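PDB 3WCY: interferon alpha/beta receptor 1 from Mus musculus, which pairs with IFNAR2 to form the heterodimeric receptor for type I interferons, whose binding activates the JAK-STAT signalling cascade. Local coordinates for residues A[11-16]-A[127-132]; A[112-117]-A[166-171]; A[320-325]-A[356-361]. All blocks are in the same frame, centred on the assembly; numbering follows the deposited sequence.

Contact 1: residues A[11-16]-A[127-132]; sequences VYIIDD and GNMWAL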
ATOM      1  N   VAL A  11      16.254   7.359  30.484  1.00132.99           N
ATOM      2  CA  VAL A  11      15.079   8.098  30.019  1.00130.52           C
ATOM      3  C   VAL A  11      14.132   7.190  29.210  1.00129.63           C
ATOM      4  O   VAL A  11      14.546   6.595  28.206  1.00127.70           O
ATOM      5  CB  VAL A  11      15.455   9.426  29.283  1.00134.67           C
ATOM      6  CG1 VAL A  11      16.384   9.188  28.086  1.00133.92           C
ATOM      7  CG2 VAL A  11      14.215  10.220  28.866  1.00132.74           C
ATOM      8  N   TYR A  12      12.869   7.077  29.669  1.00123.60           N
ATOM      9  CA  TYR A  12      11.859   6.277  28.983  1.00120.76           C
ATOM     10  C   TYR A  12      11.040   7.158  28.054  1.00120.74           C
ATOM     11  O   TYR A  12      10.566   8.224  28.457  1.00120.00           O
ATOM     12  CB  TYR A  12      10.957   5.506  29.964  1.00122.41           C
ATOM     13  CG  TYR A  12      10.017   4.528  29.287  1.00122.52           C
ATOM     14  CD1 TYR A  12      10.451   3.260  28.908  1.00124.69           C
ATOM     15  CD2 TYR A  12       8.692   4.867  29.029  1.00121.58           C
ATOM     16  CE1 TYR A  12       9.591   2.355  28.289  1.00124.01           C
ATOM     17  CE2 TYR A  12       7.826   3.974  28.399  1.00121.02           C
ATOM     18  CZ  TYR A  12       8.280   2.719  28.029  1.00129.11           C
ATOM     19  OH  TYR A  12       7.428   1.836  27.410  1.00129.58           O
ATOM     20  N   ILE A  13      10.905   6.719  26.796  1.00114.78           N
ATOM     21  CA  ILE A  13      10.152   7.442  25.776  1.00112.34           C
ATOM     22  C   ILE A  13       9.051   6.554  25.210  1.00112.99           C
ATOM     23  O   ILE A  13       9.322   5.492  24.639  1.00112.04           O
ATOM     24  CB  ILE A  13      11.030   8.076  24.648  1.00115.11           C
ATOM     25  CG1 ILE A  13      12.371   8.636  25.179  1.00117.38           C
ATOM     26  CG2 ILE A  13      10.234   9.149  23.883  1.00114.54           C
ATOM     27  CD1 ILE A  13      13.442   8.798  24.142  1.00125.67           C
ATOM     28  N   ILE A  14       7.810   6.998  25.391  1.00107.74           N
ATOM     29  CA  ILE A  14       6.616   6.344  24.872  1.00105.82           C
ATOM     30  C   ILE A  14       5.953   7.390  23.972  1.00109.29           C
ATOM     31  O   ILE A  14       5.293   8.312  24.468  1.00109.48           O
ATOM     32  CB  ILE A  14       5.716   5.716  25.993  1.00108.78           C
ATOM     33  CG1 ILE A  14       4.471   5.001  25.434  1.00107.28           C
ATOM     34  CG2 ILE A  14       5.369   6.688  27.121  1.00110.46           C
ATOM     35  CD1 ILE A  14       4.649   3.527  25.186  1.00112.14           C
ATOM     36  N   ASP A  15       6.243   7.301  22.649  1.00104.43           N
ATOM     37  CA  ASP A  15       5.791   8.235  21.611  1.00103.32           C
ATOM     38  C   ASP A  15       6.436   9.594  21.922  1.00109.13           C
ATOM     39  O   ASP A  15       7.661   9.670  21.964  1.00108.74           O
ATOM     40  CB  ASP A  15       4.248   8.300  21.520  1.00104.08           C
ATOM     41  CG  ASP A  15       3.582   7.015  21.082  1.00111.68           C
ATOM     42  OD1 ASP A  15       4.030   5.932  21.517  1.00112.41           O
ATOM     43  OD2 ASP A  15       2.598   7.093  20.327  1.00116.88           O
ATOM     44  N   ASP A  16       5.630  10.647  22.168  1.00107.90           N
ATOM     45  CA  ASP A  16       6.136  11.997  22.432  1.00109.90           C
ATOM     46  C   ASP A  16       6.182  12.338  23.926  1.00117.43           C
ATOM     47  O   ASP A  16       6.460  13.482  24.304  1.00117.83           O
ATOM     48  CB  ASP A  16       5.391  13.050  21.597  1.00111.21           C
ATOM     49  CG  ASP A  16       5.823  13.062  20.143  1.00122.61           C
ATOM     50  OD1 ASP A  16       7.030  13.296  19.881  1.00123.83           O
ATOM     51  OD2 ASP A  16       4.961  12.832  19.266  1.00127.98           O
ATOM     52  N   GLY A 127       1.135  14.252  16.961  1.00112.88           N
ATOM     53  CA  GLY A 127       2.510  14.274  17.448  1.00113.07           C
ATOM     54  C   GLY A 127       3.584  14.399  16.388  1.00115.36           C
ATOM     55  O   GLY A 127       3.302  14.803  15.254  1.00114.70           O
ATOM     56  N   ASN A 128       4.836  14.064  16.766  1.00110.74           N
ATOM     57  CA  ASN A 128       5.981  14.146  15.859  1.00109.52           C
ATOM     58  C   ASN A 128       6.785  12.864  15.680  1.00110.23           C
ATOM     59  O   ASN A 128       7.326  12.641  14.592  1.00110.15           O
ATOM     60  CB  ASN A 128       6.877  15.344  16.170  1.00112.52           C
ATOM     61  CG  ASN A 128       6.888  16.356  15.041  1.00143.63           C
ATOM     62  OD1 ASN A 128       7.328  16.078  13.915  1.00138.18           O
ATOM     63  ND2 ASN A 128       6.372  17.544  15.303  1.00138.41           N
ATOM     64  N   MET A 129       6.864  12.027  16.730  1.00103.89           N
ATOM     65  CA  MET A 129       7.596  10.758  16.715  1.00102.32           C
ATOM     66  C   MET A 129       7.146   9.828  15.583  1.00104.26           C
ATOM     67  O   MET A 129       7.990   9.203  14.939  1.00104.42           O
ATOM     68  CB  MET A 129       7.473  10.049  18.076  1.00104.98           C
ATOM     69  CG  MET A 129       8.480   8.925  18.285  1.00108.43           C
ATOM     70  SD  MET A 129      10.212   9.452  18.242  1.00113.21           S
ATOM     71  CE  MET A 129      10.339  10.341  19.780  1.00111.64           C
ATOM     72  N   TRP A 130       5.831   9.756  15.327  1.00 98.48           N
ATOM     73  CA  TRP A 130       5.280   8.877  14.296  1.00 96.52           C
ATOM     74  C   TRP A 130       4.654   9.607  13.098  1.00 97.61           C
ATOM     75  O   TRP A 130       4.219   8.959  12.141  1.00 96.44           O
ATOM     76  CB  TRP A 130       4.338   7.843  14.930  1.00 95.20           C
ATOM     77  CG  TRP A 130       4.922   7.211  16.160  1.00 97.30           C
ATOM     78  CD1 TRP A 130       4.562   7.456  17.451  1.00101.00           C
ATOM     79  CD2 TRP A 130       6.065   6.344  16.219  1.00 97.69           C
ATOM     80  NE1 TRP A 130       5.364   6.741  18.310  1.00101.41           N
ATOM     81  CE2 TRP A 130       6.305   6.061  17.581  1.00102.57           C
ATOM     82  CE3 TRP A 130       6.900   5.761  15.249  1.00 98.67           C
ATOM     83  CZ2 TRP A 130       7.341   5.222  18.000  1.00102.69           C
ATOM     84  CZ3 TRP A 130       7.923   4.923  15.666  1.00101.02           C
ATOM     85  CH2 TRP A 130       8.131   4.656  17.026  1.00102.77           C
ATOM     86  N   ALA A 131       4.690  10.958  13.124  1.00 92.64           N
ATOM     87  CA  ALA A 131       4.186  11.869  12.095  1.00 91.32           C
ATOM     88  C   ALA A 131       4.679  11.545  10.679  1.00 94.70           C
ATOM     89  O   ALA A 131       4.047  11.971   9.708  1.00 95.16           O
ATOM     90  CB  ALA A 131       4.549  13.299  12.455  1.00 92.87           C
ATOM     91  N   LEU A 132       5.804  10.802  10.560  1.00 89.51           N
ATOM     92  CA  LEU A 132       6.382  10.378   9.288  1.00 87.86           C
ATOM     93  C   LEU A 132       6.461   8.857   9.163  1.00 90.23           C
ATOM     94  O   LEU A 132       6.949   8.357   8.149  1.00 89.17           O
ATOM     95  CB  LEU A 132       7.762  11.003   9.072  1.00 88.62           C
ATOM     96  CG  LEU A 132       7.851  12.525   9.068  1.00 94.20           C
ATOM     97  CD1 LEU A 132       9.305  12.974   8.932  1.00 95.20           C
ATOM     98  CD2 LEU A 132       6.963  13.144   7.977  1.00 95.42           C
TER

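Contact 2: residues A[112-117]-A[166-171]; sequences EDKAIL and LLPETT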
ATOM      1  N   GLU A 112     -23.029  -3.338  13.153  1.00 96.56           N
ATOM      2  CA  GLU A 112     -24.113  -3.464  12.177  1.00 98.14           C
ATOM      3  C   GLU A 112     -24.776  -4.851  12.421  1.00103.97           C
ATOM      4  O   GLU A 112     -24.710  -5.345  13.547  1.00103.62           O
ATOM      5  CB  GLU A 112     -23.545  -3.397  10.741  1.00 99.51           C
ATOM      6  CG  GLU A 112     -22.799  -2.104  10.420  1.00112.93           C
ATOM      7  CD  GLU A 112     -22.347  -1.901   8.984  1.00140.60           C
ATOM      8  OE1 GLU A 112     -21.818  -2.861   8.378  1.00144.10           O
ATOM      9  OE2 GLU A 112     -22.471  -0.759   8.484  1.00133.54           O
ATOM     10  N   ASP A 113     -25.436  -5.460  11.408  1.00102.12           N
ATOM     11  CA  ASP A 113     -26.156  -6.729  11.586  1.00103.53           C
ATOM     12  C   ASP A 113     -25.138  -7.867  11.659  1.00106.68           C
ATOM     13  O   ASP A 113     -25.028  -8.537  12.687  1.00106.11           O
ATOM     14  CB  ASP A 113     -27.114  -7.025  10.410  1.00107.19           C
ATOM     15  CG  ASP A 113     -28.079  -5.932  10.019  1.00123.52           C
ATOM     16  OD1 ASP A 113     -28.868  -5.498  10.885  1.00125.55           O
ATOM     17  OD2 ASP A 113     -28.120  -5.585   8.819  1.00131.66           O
ATOM     18  N   LYS A 114     -24.401  -8.076  10.545  1.00102.56           N
ATOM     19  CA  LYS A 114     -23.413  -9.140  10.349  1.00101.78           C
ATOM     20  C   LYS A 114     -21.967  -8.607  10.318  1.00102.67           C
ATOM     21  O   LYS A 114     -21.057  -9.320   9.878  1.00101.94           O
ATOM     22  CB  LYS A 114     -23.735  -9.918   9.045  1.00105.57           C
ATOM     23  CG  LYS A 114     -25.160 -10.485   8.964  1.00120.24           C
ATOM     24  CD  LYS A 114     -25.540 -10.863   7.530  1.00128.52           C
ATOM     25  CE  LYS A 114     -26.970 -11.349   7.403  1.00138.34           C
ATOM     26  NZ  LYS A 114     -27.961 -10.242   7.517  1.00144.86           N
ATOM     27  N   ALA A 115     -21.750  -7.361  10.792  1.00 97.45           N
ATOM     28  CA  ALA A 115     -20.421  -6.749  10.773  1.00 95.39           C
ATOM     29  C   ALA A 115     -20.094  -5.809  11.937  1.00 96.30           C
ATOM     30  O   ALA A 115     -20.996  -5.274  12.593  1.00 95.94           O
ATOM     31  CB  ALA A 115     -20.197  -6.026   9.448  1.00 95.77           C
ATOM     32  N   ILE A 116     -18.775  -5.612  12.168  1.00 89.94           N
ATOM     33  CA  ILE A 116     -18.190  -4.689  13.143  1.00 87.73           C
ATOM     34  C   ILE A 116     -17.097  -3.855  12.448  1.00 86.94           C
ATOM     35  O   ILE A 116     -16.203  -4.406  11.792  1.00 84.95           O
ATOM     36  CB  ILE A 116     -17.718  -5.384  14.458  1.00 90.84           C
ATOM     37  CG1 ILE A 116     -18.933  -5.668  15.376  1.00 92.12           C
ATOM     38  CG2 ILE A 116     -16.660  -4.541  15.208  1.00 90.29           C
ATOM     39  CD1 ILE A 116     -18.766  -6.799  16.362  1.00 98.80           C
ATOM     40  N   LEU A 117     -17.210  -2.521  12.579  1.00 80.67           N
ATOM     41  CA  LEU A 117     -16.272  -1.543  12.035  1.00 77.94           C
ATOM     42  C   LEU A 117     -15.277  -1.162  13.136  1.00 79.00           C
ATOM     43  O   LEU A 117     -15.687  -0.693  14.201  1.00 79.24           O
ATOM     44  CB  LEU A 117     -17.023  -0.294  11.535  1.00 77.66           C
ATOM     45  CG  LEU A 117     -17.955  -0.486  10.341  1.00 81.95           C
ATOM     46  CD1 LEU A 117     -19.406  -0.413  10.770  1.00 82.75           C
ATOM     47  CD2 LEU A 117     -17.672   0.541   9.261  1.00 82.51           C
ATOM     48  N   LEU A 166     -20.371 -11.983  10.636  1.00106.98           N
ATOM     49  CA  LEU A 166     -20.673 -12.069  12.067  1.00107.28           C
ATOM     50  C   LEU A 166     -22.144 -12.407  12.336  1.00113.28           C
ATOM     51  O   LEU A 166     -23.005 -12.180  11.479  1.00113.47           O
ATOM     52  CB  LEU A 166     -20.279 -10.776  12.810  1.00105.99           C
ATOM     53  CG  LEU A 166     -18.804 -10.371  12.825  1.00109.18           C
ATOM     54  CD1 LEU A 166     -18.650  -8.969  13.348  1.00108.50           C
ATOM     55  CD2 LEU A 166     -17.968 -11.311  13.673  1.00111.39           C
ATOM     56  N   LEU A 167     -22.426 -12.957  13.529  1.00110.50           N
ATOM     57  CA  LEU A 167     -23.781 -13.330  13.924  1.00111.70           C
ATOM     58  C   LEU A 167     -24.501 -12.160  14.612  1.00114.27           C
ATOM     59  O   LEU A 167     -23.942 -11.565  15.540  1.00113.32           O
ATOM     60  CB  LEU A 167     -23.782 -14.583  14.825  1.00113.06           C
ATOM     61  CG  LEU A 167     -23.475 -15.924  14.144  1.00119.26           C
ATOM     62  CD1 LEU A 167     -21.983 -16.267  14.225  1.00118.74           C
ATOM     63  CD2 LEU A 167     -24.285 -17.044  14.770  1.00123.62           C
ATOM     64  N   PRO A 168     -25.742 -11.819  14.180  1.00110.13           N
ATOM     65  CA  PRO A 168     -26.482 -10.723  14.832  1.00109.05           C
ATOM     66  C   PRO A 168     -26.776 -10.987  16.308  1.00112.07           C
ATOM     67  O   PRO A 168     -26.710 -12.136  16.759  1.00112.43           O
ATOM     68  CB  PRO A 168     -27.777 -10.640  14.016  1.00112.07           C
ATOM     69  CG  PRO A 168     -27.463 -11.292  12.717  1.00117.17           C
ATOM     70  CD  PRO A 168     -26.533 -12.405  13.080  1.00112.86           C
ATOM     71  N   GLU A 169     -27.070  -9.912  17.070  1.00107.32           N
ATOM     72  CA  GLU A 169     -27.377  -9.927  18.513  1.00106.84           C
ATOM     73  C   GLU A 169     -26.404 -10.842  19.280  1.00107.93           C
ATOM     74  O   GLU A 169     -26.838 -11.569  20.175  1.00107.29           O
ATOM     75  CB  GLU A 169     -28.724 -10.605  18.827  1.00110.08           C
ATOM     76  CG  GLU A 169     -29.925  -9.764  18.414  1.00122.69           C
ATOM     77  CD  GLU A 169     -31.282 -10.441  18.490  1.00146.50           C
ATOM     78  OE1 GLU A 169     -31.420 -11.566  17.957  1.00147.17           O
ATOM     79  OE2 GLU A 169     -32.224  -9.818  19.031  1.00137.99           O
ATOM     80  N   THR A 170     -25.129 -10.767  18.910  1.00103.08           N
ATOM     81  CA  THR A 170     -24.046 -11.432  19.613  1.00101.97           C
ATOM     82  C   THR A 170     -23.020 -10.372  20.004  1.00103.94           C
ATOM     83  O   THR A 170     -22.791  -9.417  19.265  1.00103.37           O
ATOM     84  CB  THR A 170     -23.370 -12.500  18.737  1.00107.20           C
ATOM     85  OG1 THR A 170     -24.359 -13.168  17.944  1.00107.87           O
ATOM     86  CG2 THR A 170     -22.647 -13.520  19.602  1.00105.50           C
ATOM     87  N   THR A 171     -22.413 -10.544  21.172  1.00 98.67           N
ATOM     88  CA  THR A 171     -21.493  -9.557  21.724  1.00 96.45           C
ATOM     89  C   THR A 171     -20.053 -10.064  21.603  1.00 98.08           C
ATOM     90  O   THR A 171     -19.692 -11.058  22.232  1.00 97.84           O
ATOM     91  CB  THR A 171     -21.919  -9.077  23.129  1.00104.11           C
ATOM     92  OG1 THR A 171     -20.824  -8.386  23.735  1.00102.76           O
ATOM     93  CG2 THR A 171     -22.389 -10.216  24.043  1.00104.27           C
TER

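Contact 3: residues A[320-325]-A[356-361]; sequences TLLVYV and GPEFTL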
ATOM      1  N   THR A 320       7.315 -38.555 -16.826  1.00130.53           N
ATOM      2  CA  THR A 320       7.287 -37.112 -16.594  1.00127.29           C
ATOM      3  C   THR A 320       7.028 -36.346 -17.885  1.00129.32           C
ATOM      4  O   THR A 320       7.520 -36.736 -18.945  1.00130.29           O
ATOM      5  CB  THR A 320       8.596 -36.639 -15.934  1.00136.69           C
ATOM      6  OG1 THR A 320       9.714 -37.109 -16.691  1.00137.62           O
ATOM      7  CG2 THR A 320       8.727 -37.089 -14.486  1.00138.09           C
ATOM      8  N   LEU A 321       6.259 -35.253 -17.793  1.00122.41           N
ATOM      9  CA  LEU A 321       5.982 -34.384 -18.930  1.00119.95           C
ATOM     10  C   LEU A 321       6.642 -33.032 -18.642  1.00119.25           C
ATOM     11  O   LEU A 321       6.103 -32.223 -17.881  1.00116.58           O
ATOM     12  CB  LEU A 321       4.470 -34.251 -19.171  1.00120.01           C
ATOM     13  CG  LEU A 321       4.058 -33.706 -20.529  1.00124.01           C
ATOM     14  CD1 LEU A 321       3.019 -34.593 -21.173  1.00126.39           C
ATOM     15  CD2 LEU A 321       3.550 -32.288 -20.416  1.00123.57           C
ATOM     16  N   LEU A 322       7.848 -32.828 -19.200  1.00114.68           N
ATOM     17  CA  LEU A 322       8.628 -31.604 -19.015  1.00111.69           C
ATOM     18  C   LEU A 322       8.040 -30.444 -19.813  1.00111.08           C
ATOM     19  O   LEU A 322       7.739 -30.592 -20.996  1.00110.57           O
ATOM     20  CB  LEU A 322      10.098 -31.828 -19.392  1.00112.51           C
ATOM     21  CG  LEU A 322      11.139 -31.233 -18.446  1.00116.42           C
ATOM     22  CD1 LEU A 322      12.457 -31.976 -18.562  1.00118.10           C
ATOM     23  CD2 LEU A 322      11.347 -29.734 -18.704  1.00116.78           C
ATOM     24  N   VAL A 323       7.869 -29.297 -19.144  1.00104.83           N
ATOM     25  CA  VAL A 323       7.300 -28.069 -19.707  1.00102.63           C
ATOM     26  C   VAL A 323       8.321 -26.925 -19.569  1.00105.57           C
ATOM     27  O   VAL A 323       8.854 -26.711 -18.478  1.00104.34           O
ATOM     28  CB  VAL A 323       5.926 -27.724 -19.043  1.00105.09           C
ATOM     29  CG1 VAL A 323       5.355 -26.416 -19.576  1.00103.01           C
ATOM     30  CG2 VAL A 323       4.914 -28.848 -19.231  1.00106.78           C
ATOM     31  N   TYR A 324       8.598 -26.207 -20.672  1.00102.49           N
ATOM     32  CA  TYR A 324       9.520 -25.072 -20.654  1.00101.22           C
ATOM     33  C   TYR A 324       8.846 -23.760 -21.045  1.00105.84           C
ATOM     34  O   TYR A 324       8.320 -23.635 -22.152  1.00105.20           O
ATOM     35  CB  TYR A 324      10.784 -25.312 -21.506  1.00102.54           C
ATOM     36  CG  TYR A 324      11.966 -24.501 -21.020  1.00102.54           C
ATOM     37  CD1 TYR A 324      13.000 -25.098 -20.309  1.00105.19           C
ATOM     38  CD2 TYR A 324      12.021 -23.124 -21.217  1.00101.44           C
ATOM     39  CE1 TYR A 324      14.065 -24.347 -19.812  1.00105.31           C
ATOM     40  CE2 TYR A 324      13.067 -22.360 -20.705  1.00101.37           C
ATOM     41  CZ  TYR A 324      14.095 -22.977 -20.014  1.00109.12           C
ATOM     42  OH  TYR A 324      15.137 -22.220 -19.532  1.00106.76           O
ATOM     43  N   VAL A 325       8.903 -22.772 -20.140  1.00103.60           N
ATOM     44  CA  VAL A 325       8.346 -21.432 -20.346  1.00102.94           C
ATOM     45  C   VAL A 325       9.471 -20.506 -20.782  1.00108.25           C
ATOM     46  O   VAL A 325      10.488 -20.405 -20.099  1.00107.51           O
ATOM     47  CB  VAL A 325       7.622 -20.867 -19.096  1.00106.01           C
ATOM     48  CG1 VAL A 325       6.731 -19.691 -19.478  1.00104.74           C
ATOM     49  CG2 VAL A 325       6.815 -21.940 -18.376  1.00107.04           C
ATOM     50  N   GLY A 356      12.130 -21.409 -11.421  1.00106.60           N
ATOM     51  CA  GLY A 356      12.688 -21.396 -12.768  1.00105.95           C
ATOM     52  C   GLY A 356      11.661 -21.718 -13.840  1.00108.05           C
ATOM     53  O   GLY A 356      10.469 -21.839 -13.539  1.00108.19           O
ATOM     54  N   PRO A 357      12.083 -21.877 -15.110  1.00102.50           N
ATOM     55  CA  PRO A 357      11.108 -22.167 -16.175  1.00101.78           C
ATOM     56  C   PRO A 357      10.863 -23.657 -16.432  1.00104.90           C
ATOM     57  O   PRO A 357       9.859 -24.010 -17.050  1.00104.46           O
ATOM     58  CB  PRO A 357      11.713 -21.471 -17.395  1.00102.88           C
ATOM     59  CG  PRO A 357      13.168 -21.197 -17.036  1.00107.36           C
ATOM     60  CD  PRO A 357      13.441 -21.733 -15.667  1.00103.81           C
ATOM     61  N   GLU A 358      11.783 -24.519 -15.981  1.00101.22           N
ATOM     62  CA  GLU A 358      11.700 -25.962 -16.151  1.00102.65           C
ATOM     63  C   GLU A 358      10.687 -26.607 -15.182  1.00105.17           C
ATOM     64  O   GLU A 358      11.038 -26.988 -14.059  1.00104.59           O
ATOM     65  CB  GLU A 358      13.090 -26.597 -16.022  1.00105.40           C
ATOM     66  CG  GLU A 358      13.653 -27.098 -17.333  1.00118.81           C
ATOM     67  CD  GLU A 358      14.905 -27.933 -17.170  1.00144.70           C
ATOM     68  OE1 GLU A 358      16.011 -27.349 -17.195  1.00143.54           O
ATOM     69  OE2 GLU A 358      14.779 -29.166 -16.991  1.00139.68           O
ATOM     70  N   PHE A 359       9.420 -26.697 -15.632  1.00100.38           N
ATOM     71  CA  PHE A 359       8.308 -27.328 -14.918  1.00 99.92           C
ATOM     72  C   PHE A 359       8.303 -28.798 -15.313  1.00103.65           C
ATOM     73  O   PHE A 359       8.488 -29.114 -16.486  1.00103.96           O
ATOM     74  CB  PHE A 359       6.966 -26.689 -15.323  1.00100.72           C
ATOM     75  CG  PHE A 359       6.649 -25.354 -14.696  1.00100.12           C
ATOM     76  CD1 PHE A 359       5.742 -25.260 -13.647  1.00103.37           C
ATOM     77  CD2 PHE A 359       7.227 -24.186 -15.176  1.00100.25           C
ATOM     78  CE1 PHE A 359       5.435 -24.017 -13.077  1.00102.43           C
ATOM     79  CE2 PHE A 359       6.924 -22.947 -14.603  1.00101.27           C
ATOM     80  CZ  PHE A 359       6.033 -22.870 -13.556  1.00 99.38           C
ATOM     81  N   THR A 360       8.113 -29.692 -14.348  1.00100.12           N
ATOM     82  CA  THR A 360       8.092 -31.124 -14.620  1.00102.05           C
ATOM     83  C   THR A 360       6.768 -31.721 -14.145  1.00106.40           C
ATOM     84  O   THR A 360       6.559 -31.891 -12.938  1.00106.98           O
ATOM     85  CB  THR A 360       9.377 -31.793 -14.078  1.00110.65           C
ATOM     86  OG1 THR A 360      10.511 -31.215 -14.731  1.00110.16           O
ATOM     87  CG2 THR A 360       9.394 -33.303 -14.279  1.00110.97           C
ATOM     88  N   LEU A 361       5.856 -31.997 -15.095  1.00101.82           N
ATOM     89  CA  LEU A 361       4.558 -32.588 -14.770  1.00101.51           C
ATOM     90  C   LEU A 361       4.741 -34.075 -14.547  1.00106.07           C
ATOM     91  O   LEU A 361       4.878 -34.848 -15.499  1.00106.44           O
ATOM     92  CB  LEU A 361       3.485 -32.297 -15.835  1.00101.16           C
ATOM     93  CG  LEU A 361       3.045 -30.843 -15.977  1.00102.67           C
ATOM     94  CD1 LEU A 361       2.195 -30.651 -17.208  1.00102.74           C
ATOM     95  CD2 LEU A 361       2.286 -30.393 -14.769  1.00103.84           C
TER

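Contact 1: residues A[11-16]-A[127-132]
Asp15 and Met129 bring the two backbones closest, their CA atoms 5.8 Å apart, where the chain leaving strand 12-14 meets the irregular loop 127-132. The contact joins the first fibronectin type-III repeat to the second, and a carboxylate reading successive loop amides holds it. Asp16 OD2 accepts from Asn128 N at 2.8 Å and, at 3.3 Å, from Met129 N. The two N-H groups reach it on its syn side but from opposite faces of the carboxylate plane, while OD1 has just a weak bond to Met129 N. Replacing Asp16 by an alanine would probably leave both loop amides without this acceptor and let residues 127-129 shift against the first repeat. Met129 points toward the other segment, its side chain bent at chi2 and chi3, which brings CE to 3.5 Å from Asp15 O and to 4.3 Å from Ile13 CG2. Its CG also lies over one face of the Trp130 ring, toward the rim. Asp15 OD1 is hydrogen-bonded to Ser103 N, just after strand 100-101. The Asp15 carboxylate meets the edge of the indole, planes 73° apart, with CG 3.3 Å from Trp130 NE1 but no hydrogen bond between them.

Contact 2: residues A[112-117]-A[166-171]
Leu166 and Ile116 carry the apolar part of this contact, their side chains crossing at about a right angle with CD1 of Leu166 3.7 Å from CD1 of Ile116. The same CD1 of Leu166 also comes up against the peptide that joins Ala115 to Ile116. On the other side, chi2 of Ile116 (155°) sets CD1 roughly anti to CA, extending the chain to the leucine. Nearer the backbone, CB of Leu166 rests against Lys114 O, the same oxygen that accepts a hydrogen bond from Leu166 N at 2.9 Å. The donor stands above the carbonyl plane, 39° out of it. Lys114 returns the approach with its CB, 3.4 Å from Leu166 O, while the end of its chain leads away from the partner segment. Pro168 brings the flank of its ring to Asp113 O, with CB and CG each 3.7 Å from that oxygen, and its CA makes a CA-H...O contact there too. Residues 112-115 form the turn between strands 106-111 and 116-121, closed by Glu112 N bonding to Ala115 O. Residues 166-171 lead from strand 160-163 to strand 171-179 of the opposing sheet. Leu167 N is hydrogen-bonded to Tyr172 OH; with the Leu-Pro-Glu-Thr-Thr-Tyr sequence, this is consistent with the tyrosine corner of fibronectin type-III domains. Ile116 also packs on Ala111 of strand 106-111 and on Ile195 of strand 193-196, so its side chain spans the two sheets of the second repeat.

Contact 3: residues A[320-325]-A[356-361]
Leu321 and Leu361 exchange backbone hydrogen bonds, Leu321 N to Leu361 O at 2.7 Å and Leu361 N to Leu321 O at 2.8 Å. Val323 and Phe359 form the next such pair: Val323 N reaches Phe359 O at 2.7 Å, and Phe359 N returns to Val323 O, lying nearly along the C=O axis. Farther on, the pairing fades to a weak bond from Val325 N to Pro357 O, where Glu358 centres an inverse gamma turn. These are antiparallel strands, their directions 154° apart, in the three-stranded sheet of the fourth fibronectin type-III repeat; strand 321-326 runs between 311-316 and 358-361. The face bearing Leu321, Val323, Phe359 and Leu361 turns inward, onto Ile339 and Phe341 of strand 337-343 in the other sheet. There Leu361 CD1 touches both Leu321 CD2 and Val323 CG2, each at 3.8 Å, and the Leu321 and Leu361 side chains lie side by side. Val325 CG2 reaches Phe359 CE2 at 3.9 Å. On the opposite face, with Leu322, Glu358 and Thr360, Tyr324 has CG anti to its backbone N (chi1 -154°), and Pro357 CB sits over one ring face in a CH-pi contact, 4.1 Å from the centroid. Glu358 CG comes obliquely to Tyr324 CD1, 3.6 Å away.

Overall arrangement
The three contacts are spread along an elongated, multidomain extracellular chain. Contacts 1 and 2 alternate in sequence: 112-117 falls between the two segments of contact 1, and 166-171 follows. Both involve the second fibronectin type-III repeat, yet their centres lie about 36 Å apart: the loop of contact 1 faces the first repeat, whereas contact 2 is internal to the second. Contact 3 comes later, wholly in the fourth repeat, with its centre about 53 Å from that of contact 1 and 49 Å from that of contact 2, across the centre of the chain. Contact 1 thus joins neighbouring repeats, contact 2 ties a turn of one sheet to the loop leading into the other, and contact 3 pairs two strands within one sheet.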